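Local coordinates for flavodoxin (Bacillus cereus, PDB 6GAQ), which probably acts as a low-potential electron donor to redox enzymes, carrying one FMN as its redox cofactor, at residues A14-S19 with P72-D77; E76-D81 with T110-R115; L128-A133 with V140-N145. All coordinates share one frame; numbering follows the deposited sequence.

Contact 1 of 3, residues A14-S19 with P72-D77; sequences AYASMS and PFEAED. With FMN (flavin mononucleotide), chain C.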
loop_
_atom_site.group_PDB
_atom_site.type_symbol
_atom_site.label_atom_id
_atom_site.label_comp_id
_atom_site.label_asym_id
_atom_site.label_seq_id
_atom_site.Cartn_x
_atom_site.Cartn_y
_atom_site.Cartn_z
ATOM N N ALA A 14 -0.392 -5.192 2.716
ATOM C CA ALA A 14 0.550 -5.001 3.812
ATOM C C ALA A 14 0.645 -3.511 4.113
ATOM O O ALA A 14 0.991 -2.718 3.231
ATOM C CB ALA A 14 1.924 -5.574 3.464
ATOM N N TYR A 15 0.336 -3.131 5.351
ATOM C CA TYR A 15 0.248 -1.728 5.720
ATOM C C TYR A 15 1.058 -1.446 6.978
ATOM O O TYR A 15 1.208 -2.306 7.850
ATOM C CB TYR A 15 -1.214 -1.292 5.933
ATOM C CG TYR A 15 -1.864 -1.857 7.177
ATOM C CD1 TYR A 15 -1.846 -1.153 8.377
ATOM C CD2 TYR A 15 -2.505 -3.088 7.150
ATOM C CE1 TYR A 15 -2.440 -1.665 9.515
ATOM C CE2 TYR A 15 -3.104 -3.608 8.283
ATOM C CZ TYR A 15 -3.069 -2.892 9.463
ATOM O OH TYR A 15 -3.663 -3.404 10.593
ATOM N N ALA A 16 1.574 -0.221 7.056
ATOM C CA ALA A 16 2.242 0.298 8.245
ATOM C C ALA A 16 1.405 1.455 8.772
ATOM O O ALA A 16 1.262 2.481 8.099
ATOM C CB ALA A 16 3.665 0.751 7.930
ATOM N N SER A 17 0.846 1.290 9.969
ATOM C CA SER A 17 -0.000 2.311 10.565
ATOM C C SER A 17 0.345 2.468 12.036
ATOM O O SER A 17 0.532 1.478 12.748
ATOM C CB SER A 17 -1.487 1.969 10.410
ATOM O OG SER A 17 -2.299 2.976 10.987
ATOM N N MET A 18 0.426 3.718 12.482
ATOM C CA MET A 18 0.707 4.048 13.874
ATOM C C MET A 18 -0.490 4.638 14.602
ATOM O O MET A 18 -0.758 4.258 15.744
ATOM C CB MET A 18 1.885 5.025 13.956
ATOM C CG MET A 18 2.131 5.599 15.344
ATOM S SD MET A 18 3.604 6.635 15.413
ATOM C CE MET A 18 3.377 7.446 16.994
ATOM N N SER A 19 -1.223 5.551 13.968
ATOM C CA SER A 19 -2.385 6.178 14.582
ATOM C C SER A 19 -3.705 5.729 13.968
ATOM O O SER A 19 -4.758 6.246 14.355
ATOM C CB SER A 19 -2.268 7.706 14.503
ATOM O OG SER A 19 -2.266 8.156 13.161
ATOM N N PRO A 72 8.551 5.604 8.020
ATOM C CA PRO A 72 8.593 5.371 9.464
ATOM C C PRO A 72 9.579 4.264 9.801
ATOM O O PRO A 72 9.935 3.432 8.961
ATOM C CB PRO A 72 7.154 4.968 9.808
ATOM C CG PRO A 72 6.558 4.517 8.516
ATOM C CD PRO A 72 7.223 5.327 7.448
ATOM N N PHE A 73 10.031 4.274 11.058
ATOM C CA PHE A 73 11.006 3.293 11.525
ATOM C C PHE A 73 10.560 1.862 11.252
ATOM O O PHE A 73 11.396 0.984 11.011
ATOM C CB PHE A 73 11.246 3.489 13.022
ATOM C CG PHE A 73 10.043 4.007 13.763
ATOM C CD1 PHE A 73 10.048 5.279 14.307
ATOM C CD2 PHE A 73 8.907 3.225 13.909
ATOM C CE1 PHE A 73 8.945 5.763 14.986
ATOM C CE2 PHE A 73 7.798 3.704 14.587
ATOM C CZ PHE A 73 7.819 4.975 15.125
ATOM N N GLU A 74 9.250 1.615 11.272
ATOM C CA GLU A 74 8.724 0.265 11.111
ATOM C C GLU A 74 8.778 -0.202 9.663
ATOM O O GLU A 74 8.905 -1.405 9.405
ATOM C CB GLU A 74 7.285 0.221 11.621
ATOM C CG GLU A 74 6.539 1.527 11.366
ATOM C CD GLU A 74 5.249 1.637 12.149
ATOM O OE1 GLU A 74 5.200 2.442 13.102
ATOM O OE2 GLU A 74 4.280 0.926 11.805
ATOM N N ALA A 75 8.673 0.726 8.709
ATOM C CA ALA A 75 8.562 0.383 7.299
ATOM C C ALA A 75 9.894 0.368 6.566
ATOM O O ALA A 75 9.998 -0.289 5.523
ATOM C CB ALA A 75 7.616 1.361 6.588
ATOM N N GLU A 76 10.910 1.072 7.073
ATOM C CA GLU A 76 12.206 1.069 6.404
ATOM C C GLU A 76 12.859 -0.306 6.456
ATOM O O GLU A 76 13.541 -0.703 5.503
ATOM C CB GLU A 76 13.127 2.121 7.024
ATOM C CG GLU A 76 14.491 2.219 6.351
ATOM C CD GLU A 76 15.338 3.346 6.906
ATOM O OE1 GLU A 76 14.798 4.180 7.663
ATOM O OE2 GLU A 76 16.544 3.397 6.585
ATOM N N ASP A 77 12.664 -1.044 7.551
ATOM C CA ASP A 77 13.185 -2.404 7.626
ATOM C C ASP A 77 12.529 -3.294 6.579
ATOM O O ASP A 77 13.210 -4.041 5.868
ATOM C CB ASP A 77 12.976 -2.972 9.029
ATOM C CG ASP A 77 13.941 -4.097 9.352
ATOM O OD1 ASP A 77 15.019 -4.153 8.723
ATOM O OD2 ASP A 77 13.624 -4.925 10.232
HETATM N N1 FMN C . 2.950 13.482 6.511
HETATM C C2 FMN C . 3.490 13.652 5.252
HETATM O O2 FMN C . 2.773 13.549 4.258
HETATM N N3 FMN C . 4.832 13.937 5.103
HETATM C C4 FMN C . 5.643 14.053 6.214
HETATM O O4 FMN C . 6.839 14.306 6.080
HETATM C C4A FMN C . 5.103 13.882 7.483
HETATM N N5 FMN C . 5.910 13.998 8.594
HETATM C C5A FMN C . 5.374 13.829 9.853
HETATM C C6 FMN C . 6.192 13.946 10.971
HETATM C C7 FMN C . 5.660 13.779 12.243
HETATM C C7M FMN C . 6.547 13.906 13.446
HETATM C C8 FMN C . 4.308 13.492 12.397
HETATM C C8M FMN C . 3.727 13.309 13.767
HETATM C C9 FMN C . 3.490 13.374 11.278
HETATM C C9A FMN C . 4.021 13.542 10.004
HETATM N N10 FMN C . 3.212 13.415 8.889
HETATM C C10 FMN C . 3.751 13.595 7.629
HETATM C "C1'" FMN C . 1.745 13.124 9.042
HETATM C "C2'" FMN C . 1.381 11.644 9.085
HETATM O "O2'" FMN C . 1.828 10.994 7.917
HETATM C "C3'" FMN C . -0.138 11.541 9.196
HETATM O "O3'" FMN C . -0.535 11.905 10.501
HETATM C "C4'" FMN C . -0.691 10.159 8.858
HETATM O "O4'" FMN C . -2.066 10.280 8.566
HETATM C "C5'" FMN C . -0.519 9.150 9.990
HETATM O "O5'" FMN C . -1.025 7.909 9.545
HETATM P P FMN C . -1.272 6.676 10.553
HETATM O O1P FMN C . -2.535 6.937 11.334
HETATM O O2P FMN C . -1.431 5.402 9.759
HETATM O O3P FMN C . -0.108 6.546 11.506
#
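Ala16 and Glu74 face each other across this contact, the methyl group of Ala16 pointing at the start of helix 73-81 and the acidic side chain reaching toward the end of strand 11-16. In Glu74, CG sits between the backbone N and the carbonyl carbon (chi1 34°) and the chain is extended beyond it, which carries the carboxylate across to the other segment. OE2 comes to 3.9 Å from Ala16 CB and lies equally far from Ser17 O, with no hydrogen bond across the contact. OE1, on the side of Met18, is 4.3 Å from Met18 CB and has its polar partner elsewhere, in the hydroxyl of Tyr64. One helix residue further on, Ala75 CB meets Ala16 CB at 4.2 Å, a small apolar contact next to Ser63 and Met45.

Beyond Ala16 the chain leaves the strand and turns to the cofactor. The CB of Ser17 points away from the helix, and OG, anti to the backbone N, donates to FMN O2P at 2.9 Å. Two successive backbone amides hold another phosphate oxygen: Met18 N reaches FMN O3P at 3.0 Å, and Ser19 N reaches the same FMN O3P at 2.9 Å along a nearly straight bond (N-H...O 165°). Asn21 N and Thr22 OG1 add further bonds to the FMN. Glu74 thus lies beside the start of the turn, on the side away from the phosphate, while Ala75 packs on the strand end. A strand running into a Ser-Met-Ser-Gly-Asn-Thr turn that holds the phosphate through main-chain N-H and hydroxyl groups is the FMN phosphate-binding loop of the flavodoxin fold, placed after the first strand of the parallel sheet.

Contact 2 of 3, residues E76-D81 with T110-R115; sequences EDFHDD and TIFEER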
loop_
_atom_site.group_PDB
_atom_site.type_symbol
_atom_site.label_atom_id
_atom_site.label_comp_id
_atom_site.label_asym_id
_atom_site.label_seq_id
_atom_site.Cartn_x
_atom_site.Cartn_y
_atom_site.Cartn_z
ATOM N N GLU A 76 10.910 1.072 7.073
ATOM C CA GLU A 76 12.206 1.069 6.404
ATOM C C GLU A 76 12.859 -0.306 6.456
ATOM O O GLU A 76 13.541 -0.703 5.503
ATOM C CB GLU A 76 13.127 2.121 7.024
ATOM C CG GLU A 76 14.491 2.219 6.351
ATOM C CD GLU A 76 15.338 3.346 6.906
ATOM O OE1 GLU A 76 14.798 4.180 7.663
ATOM O OE2 GLU A 76 16.544 3.397 6.585
ATOM N N ASP A 77 12.664 -1.044 7.551
ATOM C CA ASP A 77 13.185 -2.404 7.626
ATOM C C ASP A 77 12.529 -3.294 6.579
ATOM O O ASP A 77 13.210 -4.041 5.868
ATOM C CB ASP A 77 12.976 -2.972 9.029
ATOM C CG ASP A 77 13.941 -4.097 9.352
ATOM O OD1 ASP A 77 15.019 -4.153 8.723
ATOM O OD2 ASP A 77 13.624 -4.925 10.232
ATOM N N PHE A 78 11.200 -3.220 6.463
ATOM C CA PHE A 78 10.501 -3.985 5.435
ATOM C C PHE A 78 10.855 -3.496 4.036
ATOM O O PHE A 78 10.923 -4.301 3.098
ATOM C CB PHE A 78 8.989 -3.908 5.655
ATOM C CG PHE A 78 8.181 -4.514 4.541
ATOM C CD1 PHE A 78 7.959 -5.881 4.493
ATOM C CD2 PHE A 78 7.643 -3.719 3.542
ATOM C CE1 PHE A 78 7.218 -6.442 3.470
ATOM C CE2 PHE A 78 6.902 -4.274 2.515
ATOM C CZ PHE A 78 6.689 -5.638 2.481
ATOM N N HIS A 79 11.073 -2.190 3.872
ATOM C CA HIS A 79 11.446 -1.659 2.565
ATOM C C HIS A 79 12.836 -2.134 2.161
ATOM O O HIS A 79 13.038 -2.609 1.037
ATOM C CB HIS A 79 11.373 -0.131 2.582
ATOM C CG HIS A 79 12.244 0.529 1.560
ATOM N ND1 HIS A 79 13.343 1.287 1.899
ATOM C CD2 HIS A 79 12.175 0.550 0.208
ATOM C CE1 HIS A 79 13.916 1.744 0.800
ATOM N NE2 HIS A 79 13.226 1.311 -0.239
ATOM N N ASP A 80 13.810 -2.018 3.068
ATOM C CA ASP A 80 15.125 -2.593 2.811
ATOM C C ASP A 80 15.048 -4.108 2.667
ATOM O O ASP A 80 15.833 -4.702 1.919
ATOM C CB ASP A 80 16.097 -2.218 3.932
ATOM C CG ASP A 80 16.504 -0.757 3.890
ATOM O OD1 ASP A 80 16.155 -0.064 2.912
ATOM O OD2 ASP A 80 17.177 -0.302 4.839
ATOM N N ASP A 81 14.106 -4.745 3.369
ATOM C CA ASP A 81 13.937 -6.191 3.281
ATOM C C ASP A 81 13.547 -6.643 1.881
ATOM O O ASP A 81 13.812 -7.794 1.517
ATOM C CB ASP A 81 12.880 -6.653 4.286
ATOM C CG ASP A 81 12.980 -8.128 4.606
ATOM O OD1 ASP A 81 13.943 -8.776 4.145
ATOM O OD2 ASP A 81 12.094 -8.640 5.322
ATOM N N THR A 110 5.612 7.374 -2.885
ATOM C CA THR A 110 6.614 7.384 -3.945
ATOM C C THR A 110 7.747 6.410 -3.645
ATOM O O THR A 110 8.239 5.725 -4.549
ATOM C CB THR A 110 7.165 8.797 -4.135
ATOM O OG1 THR A 110 6.081 9.730 -4.231
ATOM C CG2 THR A 110 8.014 8.876 -5.398
ATOM N N ILE A 111 8.167 6.335 -2.380
ATOM C CA ILE A 111 9.287 5.472 -2.009
ATOM C C ILE A 111 8.963 4.015 -2.316
ATOM O O ILE A 111 9.739 3.313 -2.975
ATOM C CB ILE A 111 9.643 5.668 -0.524
ATOM C CG1 ILE A 111 10.179 7.080 -0.285
ATOM C CG2 ILE A 111 10.652 4.621 -0.077
ATOM C CD1 ILE A 111 10.288 7.453 1.177
ATOM N N PHE A 112 7.810 3.539 -1.842
ATOM C CA PHE A 112 7.444 2.145 -2.064
ATOM C C PHE A 112 7.149 1.864 -3.531
ATOM O O PHE A 112 7.337 0.732 -3.992
ATOM C CB PHE A 112 6.242 1.772 -1.198
ATOM C CG PHE A 112 6.601 1.446 0.222
ATOM C CD1 PHE A 112 7.235 0.255 0.532
ATOM C CD2 PHE A 112 6.309 2.331 1.246
ATOM C CE1 PHE A 112 7.570 -0.049 1.837
ATOM C CE2 PHE A 112 6.642 2.032 2.553
ATOM C CZ PHE A 112 7.273 0.841 2.849
ATOM N N GLU A 113 6.692 2.870 -4.279
ATOM C CA GLU A 113 6.429 2.664 -5.699
ATOM C C GLU A 113 7.723 2.444 -6.470
ATOM O O GLU A 113 7.787 1.584 -7.356
ATOM C CB GLU A 113 5.655 3.850 -6.269
ATOM C CG GLU A 113 4.159 3.613 -6.364
ATOM C CD GLU A 113 3.393 4.856 -6.761
ATOM O OE1 GLU A 113 2.571 5.329 -5.951
ATOM O OE2 GLU A 113 3.610 5.360 -7.883
ATOM N N GLU A 114 8.767 3.212 -6.149
ATOM C CA GLU A 114 10.056 3.010 -6.803
ATOM C C GLU A 114 10.652 1.659 -6.435
ATOM O O GLU A 114 11.193 0.959 -7.298
ATOM C CB GLU A 114 11.021 4.136 -6.428
ATOM C CG GLU A 114 10.583 5.517 -6.882
ATOM C CD GLU A 114 11.366 6.622 -6.202
ATOM O OE1 GLU A 114 12.178 6.310 -5.304
ATOM O OE2 GLU A 114 11.173 7.801 -6.563
ATOM N N ARG A 115 10.556 1.275 -5.160
ATOM C CA ARG A 115 11.142 0.014 -4.719
ATOM C C ARG A 115 10.469 -1.176 -5.391
ATOM O O ARG A 115 11.147 -2.107 -5.841
ATOM C CB ARG A 115 11.053 -0.101 -3.198
ATOM C CG ARG A 115 11.313 -1.499 -2.657
ATOM C CD ARG A 115 12.737 -1.959 -2.943
ATOM N NE ARG A 115 13.681 -1.508 -1.924
ATOM C CZ ARG A 115 14.765 -0.781 -2.178
ATOM N NH1 ARG A 115 15.047 -0.420 -3.422
ATOM N NH2 ARG A 115 15.569 -0.417 -1.188
#
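Phe78 meets Phe112 on the inner side of the two helices, the two side chains crossing at about a right angle. Phe112 CE1 comes to the edge of the Phe78 ring, close to its plane and 4.0 Å from Phe78 CD2. Leu61 of strand 58-63 touches both rings, so this corner belongs to the layer between helices and sheet.

His79, next in sequence, is the residue most engaged with the other helix. Its CB lies 3.9 Å from Phe112 CE1; CG is anti to the backbone N, directed toward the other helix, and the imidazole lies between Ile111 and Arg115. Ile111 CG2 sits over one ring face, offset toward the rim and 4.2 Å from His79 NE2. Arg115 CB comes in at the ring edge, 3.6 Å from His79 CD2. Bends at chi2 and chi3 fold CD and NE of Arg115 back toward His79; the guanidinium is displaced to the side of the imidazole, the planes only 5° apart. His79 NE2 lies over the guanidinium face, 3.1 Å from Arg115 NH2, an approach whose angle is too poor for a hydrogen bond. The bond that is made uses Arg115 NE, which donates to the backbone His79 O at 3.2 Å, almost straight (172°) and from above the carbonyl plane. So close a guanidinium would probably disfavour protonation of the imidazole.

Asp80 contributes at a distance, its OD1 4.2 Å from Arg115 NH2, near the edge of the guanidinium and beyond salt-bridge range. The firm ionic partner of Arg115 is Glu118, through NH1. With axes 10.9 Å apart and 18° from parallel, the segments show how helices 73-81 and 107-117 lie side by side on one face of the sheet, as the helices of successive right-handed beta-alpha-beta crossovers do in the flavodoxin-like alpha/beta sandwich.

Contact 3 of 3, residues L128-A133 with V140-N145; sequences LKIELA and VEKCSN. With CA (calcium ion), chain E; FMN (flavin mononucleotide), chain C.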
loop_
_atom_site.group_PDB
_atom_site.type_symbol
_atom_site.label_atom_id
_atom_site.label_comp_id
_atom_site.label_asym_id
_atom_site.label_seq_id
_atom_site.Cartn_x
_atom_site.Cartn_y
_atom_site.Cartn_z
ATOM N N LEU A 128 -2.436 5.903 -4.119
ATOM C CA LEU A 128 -3.519 6.619 -3.461
ATOM C C LEU A 128 -2.954 7.445 -2.312
ATOM O O LEU A 128 -2.264 6.912 -1.436
ATOM C CB LEU A 128 -4.574 5.637 -2.946
ATOM C CG LEU A 128 -5.510 6.101 -1.830
ATOM C CD1 LEU A 128 -6.499 7.135 -2.348
ATOM C CD2 LEU A 128 -6.237 4.910 -1.219
ATOM N N LYS A 129 -3.242 8.744 -2.324
ATOM C CA LYS A 129 -2.747 9.678 -1.318
ATOM C C LYS A 129 -3.938 10.255 -0.565
ATOM O O LYS A 129 -4.718 11.033 -1.125
ATOM C CB LYS A 129 -1.909 10.777 -1.968
ATOM C CG LYS A 129 -0.973 10.252 -3.042
ATOM C CD LYS A 129 0.012 11.307 -3.493
ATOM C CE LYS A 129 0.049 11.391 -5.008
ATOM N NZ LYS A 129 0.015 10.052 -5.661
ATOM N N ILE A 130 -4.080 9.867 0.699
ATOM C CA ILE A 130 -5.153 10.336 1.569
ATOM C C ILE A 130 -4.533 11.235 2.631
ATOM O O ILE A 130 -3.415 10.976 3.088
ATOM C CB ILE A 130 -5.907 9.150 2.210
ATOM C CG1 ILE A 130 -6.675 8.360 1.147
ATOM C CG2 ILE A 130 -6.842 9.615 3.330
ATOM C CD1 ILE A 130 -7.980 9.008 0.703
ATOM N N GLU A 131 -5.241 12.299 3.010
ATOM C CA GLU A 131 -4.760 13.184 4.062
ATOM C C GLU A 131 -5.404 12.788 5.380
ATOM O O GLU A 131 -6.637 12.819 5.517
ATOM C CB GLU A 131 -5.037 14.650 3.730
ATOM C CG GLU A 131 -4.962 15.590 4.934
ATOM C CD GLU A 131 -4.730 17.041 4.540
ATOM O OE1 GLU A 131 -4.047 17.765 5.297
ATOM O OE2 GLU A 131 -5.224 17.465 3.478
ATOM N N LEU A 132 -4.566 12.400 6.343
ATOM C CA LEU A 132 -5.002 12.027 7.696
ATOM C C LEU A 132 -5.924 10.816 7.559
ATOM O O LEU A 132 -5.604 9.907 6.776
ATOM C CB LEU A 132 -5.610 13.249 8.385
ATOM C CG LEU A 132 -4.640 14.383 8.721
ATOM C CD1 LEU A 132 -5.350 15.486 9.494
ATOM C CD2 LEU A 132 -3.465 13.832 9.507
ATOM N N ALA A 133 -7.055 10.756 8.279
ATOM C CA ALA A 133 -7.977 9.634 8.224
ATOM C C ALA A 133 -8.965 9.801 7.074
ATOM O O ALA A 133 -9.342 10.924 6.729
ATOM C CB ALA A 133 -8.744 9.508 9.537
ATOM N N VAL A 140 -13.561 8.481 1.306
ATOM C CA VAL A 140 -14.085 7.132 1.110
ATOM C C VAL A 140 -14.236 6.834 -0.376
ATOM O O VAL A 140 -13.974 5.714 -0.831
ATOM C CB VAL A 140 -15.419 6.966 1.863
ATOM C CG1 VAL A 140 -16.019 5.593 1.600
ATOM C CG2 VAL A 140 -15.214 7.189 3.354
ATOM N N GLU A 141 -14.651 7.834 -1.157
ATOM C CA GLU A 141 -14.782 7.637 -2.596
ATOM C C GLU A 141 -13.422 7.577 -3.281
ATOM O O GLU A 141 -13.289 6.933 -4.328
ATOM C CB GLU A 141 -15.641 8.745 -3.202
ATOM C CG GLU A 141 -17.134 8.547 -2.983
ATOM C CD GLU A 141 -17.976 9.204 -4.057
ATOM O OE1 GLU A 141 -17.703 10.375 -4.396
ATOM O OE2 GLU A 141 -18.910 8.547 -4.564
ATOM N N LYS A 142 -12.409 8.237 -2.716
ATOM C CA LYS A 142 -11.054 8.096 -3.241
ATOM C C LYS A 142 -10.558 6.665 -3.079
ATOM O O LYS A 142 -9.997 6.079 -4.014
ATOM C CB LYS A 142 -10.110 9.076 -2.539
ATOM C CG LYS A 142 -10.062 10.459 -3.166
ATOM C CD LYS A 142 -9.411 11.470 -2.231
ATOM C CE LYS A 142 -7.894 11.352 -2.252
ATOM N NZ LYS A 142 -7.249 12.381 -1.389
ATOM N N CYS A 143 -10.760 6.085 -1.893
ATOM C CA CYS A 143 -10.365 4.698 -1.669
ATOM C C CYS A 143 -11.194 3.745 -2.520
ATOM O O CYS A 143 -10.668 2.754 -3.042
ATOM C CB CYS A 143 -10.503 4.347 -0.188
ATOM S SG CYS A 143 -9.595 5.429 0.939
ATOM N N SER A 144 -12.490 4.029 -2.670
ATOM C CA SER A 144 -13.358 3.150 -3.449
ATOM C C SER A 144 -12.943 3.116 -4.914
ATOM O O SER A 144 -12.947 2.051 -5.543
ATOM C CB SER A 144 -14.813 3.598 -3.311
ATOM O OG SER A 144 -15.689 2.694 -3.962
ATOM N N ASN A 145 -12.579 4.271 -5.476
ATOM C CA ASN A 145 -12.142 4.305 -6.869
ATOM C C ASN A 145 -10.791 3.621 -7.042
ATOM O O ASN A 145 -10.568 2.917 -8.033
ATOM C CB ASN A 145 -12.076 5.750 -7.366
ATOM C CG ASN A 145 -13.428 6.432 -7.356
ATOM O OD1 ASN A 145 -14.468 5.778 -7.437
ATOM N ND2 ASN A 145 -13.421 7.756 -7.255
HETATM CA CA CA E . -9.104 12.931 5.352
HETATM N N1 FMN C . 2.950 13.482 6.511
HETATM C C2 FMN C . 3.490 13.652 5.252
HETATM O O2 FMN C . 2.773 13.549 4.258
HETATM N N3 FMN C . 4.832 13.937 5.103
HETATM C C4 FMN C . 5.643 14.053 6.214
HETATM O O4 FMN C . 6.839 14.306 6.080
HETATM C C4A FMN C . 5.103 13.882 7.483
HETATM N N5 FMN C . 5.910 13.998 8.594
HETATM C C5A FMN C . 5.374 13.829 9.853
HETATM C C6 FMN C . 6.192 13.946 10.971
HETATM C C7 FMN C . 5.660 13.779 12.243
HETATM C C7M FMN C . 6.547 13.906 13.446
HETATM C C8 FMN C . 4.308 13.492 12.397
HETATM C C8M FMN C . 3.727 13.309 13.767
HETATM C C9 FMN C . 3.490 13.374 11.278
HETATM C C9A FMN C . 4.021 13.542 10.004
HETATM N N10 FMN C . 3.212 13.415 8.889
HETATM C C10 FMN C . 3.751 13.595 7.629
HETATM C "C1'" FMN C . 1.745 13.124 9.042
HETATM C "C2'" FMN C . 1.381 11.644 9.085
HETATM O "O2'" FMN C . 1.828 10.994 7.917
HETATM C "C3'" FMN C . -0.138 11.541 9.196
HETATM O "O3'" FMN C . -0.535 11.905 10.501
HETATM C "C4'" FMN C . -0.691 10.159 8.858
HETATM O "O4'" FMN C . -2.066 10.280 8.566
HETATM C "C5'" FMN C . -0.519 9.150 9.990
HETATM O "O5'" FMN C . -1.025 7.909 9.545
HETATM P P FMN C . -1.272 6.676 10.553
HETATM O O1P FMN C . -2.535 6.937 11.334
HETATM O O2P FMN C . -1.431 5.402 9.759
HETATM O O3P FMN C . -0.108 6.546 11.506
HETATM O O HOH W 1 -8.980 14.151 7.491
#
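Leu128 and Ile130 of the edge strand pack against Lys142 and Cys143 of the last helix. Leu128 carries CG anti to its backbone N and spreads its methyls over two helix residues: CD1 lies 4.1 Å from Lys142 CB, CD2 4.0 Å from Cys143 SG. In Ile130 it is CG1 that stands beside the backbone N, and its CD1 touches both Cys143 SG (3.9 Å) and Lys142 CE (3.8 Å). The Ile130 and Lys142 side chains lie alongside each other, pointing opposite ways. A bend at chi3 (79°) turns CE of Lys142 toward the strand, where NZ donates to Lys129 O at 2.9 Å, in the carbonyl plane; Asp139 is a long, weak ionic partner of the same amine. Strand and helix run nearly antiparallel (166°), the last beta-alpha unit of the flavodoxin-like fold, and Ile25 and Leu28 of helix 21-35 add to the apolar layer on this face of the sheet. Where the strand ends, Glu131 O and Ala133 O bind the same calcium ion, both at 2.5 Å, together with a water and Asp139. Leu132, between them, turns instead to the cofactor, its CD2 3.6 Å from FMN O3'.

Contacts 1 and 2 are neighbours on helix 73-81, sharing Glu76 and Asp77; their centres are 10 Å apart and they touch where Ala75 CB meets Phe112 CZ at 3.8 Å. Contact 1 joins the N-terminal part of that helix to the strand end at the FMN phosphate, while contact 2 joins it to the next helix, with the side chain of Ile111 still about 9 Å from the flavin nucleotide. Contact 3, centred about 18 Å from contact 1, belongs to the same sheet but reaches FMN at its ribityl chain. It lies across the chain's centre from contact 2, 21 Å away between centres, and brings a calcium ion to about 13 Å from the Ser17 side chain.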